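Local coordinates for Lmo0135 protein (Listeria monocytogenes EGD-e, PDB 5ISU), which probably serves as the substrate-binding component of an ABC transporter, perhaps one that imports peptides, at residues T252-N256 against Y467-V471. Numbering follows the deposited sequence.
Sequences TYPEN and YDNAV
Y253 folds its ring over A470: chi1 near +56° (p) brings CZ to 3.8 Å from A470 CB, while A470 O lies over one ring face. The pair shows how two antiparallel strands, 252-256 and 467-471, absorb a local irregularity while staying paired. T252 faces V471 and P254 faces N469 as non-hydrogen-bonded pairs, CA-CA 4.7 and 4.2 Å; between them Y253 and A470 form the hydrogen-bonded pair, with Y253 N to A470 O at 3.3 Å and A470 N to Y253 O at 3.0 Å. Proline has no amide proton to give, but P254 needs none at its non-hydrogen-bonded position, and its CA packs 3.3 Å from N469 OD1. E255 N then donates to D468 O at 3.0 Å. Here the regular extended backbone is interrupted: E255 (phi/psi -99/4) and N256 (56/32) depart from it, a water enters, donating to D468 O (2.7 Å) and weakly accepting from N256 N (3.1 Å), and D468 pairs again with R257 further on. The N-to-C directions of the two short segments are 129° apart, their axes 4.2 Å apart at closest approach. The CA-to-CB bond of E255 points toward the other strand, and with chi1 t its OE2 comes 3.3 Å from A470 CB; a second water joins OE2 (2.8 Å) to N469 O (3.2 Å), while OE1 makes a salt bridge with R39. T252 OG1 and N469 ND2 both bind E297. These strands are consistent with the paired antiparallel interdomain crossover of family 5 solute-binding proteins, members of the periplasmic-binding-protein fold.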
loop_
_atom_site.group_PDB
_atom_site.type_symbol
_atom_site.label_atom_id
_atom_site.label_comp_id
_atom_site.label_asym_id
_atom_site.label_seq_id
_atom_site.Cartn_x
_atom_site.Cartn_y
_atom_site.Cartn_z
ATOM N N THR A 252 7.689 14.089 -6.998
ATOM C CA THR A 252 7.088 13.898 -5.691
ATOM C C THR A 252 5.576 13.700 -5.879
ATOM O O THR A 252 4.921 14.513 -6.512
ATOM C CB THR A 252 7.358 15.114 -4.805
ATOM O OG1 THR A 252 8.775 15.266 -4.640
ATOM C CG2 THR A 252 6.697 14.952 -3.431
ATOM N N TYR A 253 5.043 12.625 -5.307
ATOM C CA TYR A 253 3.644 12.255 -5.469
ATOM C C TYR A 253 3.140 11.500 -4.220
ATOM O O TYR A 253 3.943 10.935 -3.480
ATOM C CB TYR A 253 3.518 11.372 -6.715
ATOM C CG TYR A 253 4.429 10.156 -6.655
ATOM C CD1 TYR A 253 5.778 10.271 -6.936
ATOM C CD2 TYR A 253 3.938 8.908 -6.286
ATOM C CE1 TYR A 253 6.621 9.188 -6.855
ATOM C CE2 TYR A 253 4.772 7.803 -6.211
ATOM C CZ TYR A 253 6.110 7.943 -6.500
ATOM O OH TYR A 253 6.945 6.859 -6.408
ATOM N N PRO A 254 1.817 11.499 -3.976
ATOM C CA PRO A 254 1.342 10.804 -2.778
ATOM C C PRO A 254 1.568 9.305 -2.823
ATOM O O PRO A 254 1.406 8.699 -3.862
ATOM C CB PRO A 254 -0.165 11.139 -2.744
ATOM C CG PRO A 254 -0.314 12.371 -3.587
ATOM C CD PRO A 254 0.713 12.189 -4.673
ATOM N N GLU A 255 2.004 8.722 -1.712
ATOM C CA GLU A 255 2.204 7.269 -1.653
ATOM C C GLU A 255 1.017 6.593 -0.978
ATOM O O GLU A 255 1.019 5.374 -0.804
ATOM C CB GLU A 255 3.519 6.889 -0.958
ATOM C CG GLU A 255 3.887 5.408 -1.152
ATOM C CD GLU A 255 5.386 5.125 -1.118
ATOM O OE1 GLU A 255 5.845 4.282 -1.931
ATOM O OE2 GLU A 255 6.116 5.775 -0.332
ATOM N N ASN A 256 -0.005 7.382 -0.640
ATOM C CA ASN A 256 -1.192 6.887 0.064
ATOM C C ASN A 256 -0.809 6.191 1.363
ATOM O O ASN A 256 -1.458 5.243 1.786
ATOM C CB ASN A 256 -2.039 5.975 -0.826
ATOM C CG ASN A 256 -2.635 6.701 -2.014
ATOM O OD1 ASN A 256 -2.802 7.910 -2.010
ATOM N ND2 ASN A 256 -2.985 5.953 -3.021
ATOM N N TYR A 467 -0.026 12.107 5.863
ATOM C CA TYR A 467 -0.192 11.339 4.658
ATOM C C TYR A 467 1.097 11.642 3.932
ATOM O O TYR A 467 1.372 12.803 3.589
ATOM C CB TYR A 467 -1.419 11.751 3.840
ATOM C CG TYR A 467 -2.679 11.743 4.667
ATOM C CD1 TYR A 467 -3.025 10.612 5.410
ATOM C CD2 TYR A 467 -3.529 12.839 4.701
ATOM C CE1 TYR A 467 -4.161 10.581 6.186
ATOM C CE2 TYR A 467 -4.682 12.815 5.471
ATOM C CZ TYR A 467 -4.987 11.674 6.222
ATOM O OH TYR A 467 -6.121 11.607 7.019
ATOM N N ASP A 468 1.902 10.600 3.742
ATOM C CA ASP A 468 3.239 10.730 3.171
ATOM C C ASP A 468 3.372 10.657 1.644
ATOM O O ASP A 468 2.582 10.025 0.957
ATOM C CB ASP A 468 4.133 9.672 3.810
ATOM C CG ASP A 468 4.361 9.912 5.294
ATOM O OD1 ASP A 468 3.794 10.877 5.869
ATOM O OD2 ASP A 468 5.132 9.126 5.890
ATOM N N ASN A 469 4.390 11.327 1.130
ATOM C CA ASN A 469 4.678 11.301 -0.311
ATOM C C ASN A 469 5.930 10.476 -0.523
ATOM O O ASN A 469 6.721 10.314 0.377
ATOM C CB ASN A 469 4.912 12.709 -0.867
ATOM C CG ASN A 469 3.705 13.607 -0.721
ATOM O OD1 ASN A 469 2.560 13.162 -0.813
ATOM N ND2 ASN A 469 3.957 14.883 -0.484
ATOM N N ALA A 470 6.057 9.892 -1.701
ATOM C CA ALA A 470 7.254 9.162 -2.090
ATOM C C ALA A 470 7.965 10.090 -3.078
ATOM O O ALA A 470 7.359 11.042 -3.595
ATOM C CB ALA A 470 6.894 7.850 -2.743
ATOM N N VAL A 471 9.242 9.812 -3.335
ATOM C CA VAL A 471 10.061 10.634 -4.244
ATOM C C VAL A 471 10.865 9.758 -5.195
ATOM O O VAL A 471 11.464 8.764 -4.766
ATOM C CB VAL A 471 11.061 11.512 -3.457
ATOM C CG1 VAL A 471 11.809 12.448 -4.390
ATOM C CG2 VAL A 471 10.340 12.327 -2.395
HETATM O O HOH W 1 6.219 7.544 1.871
HETATM O O HOH W 2 -0.127 10.192 0.666
#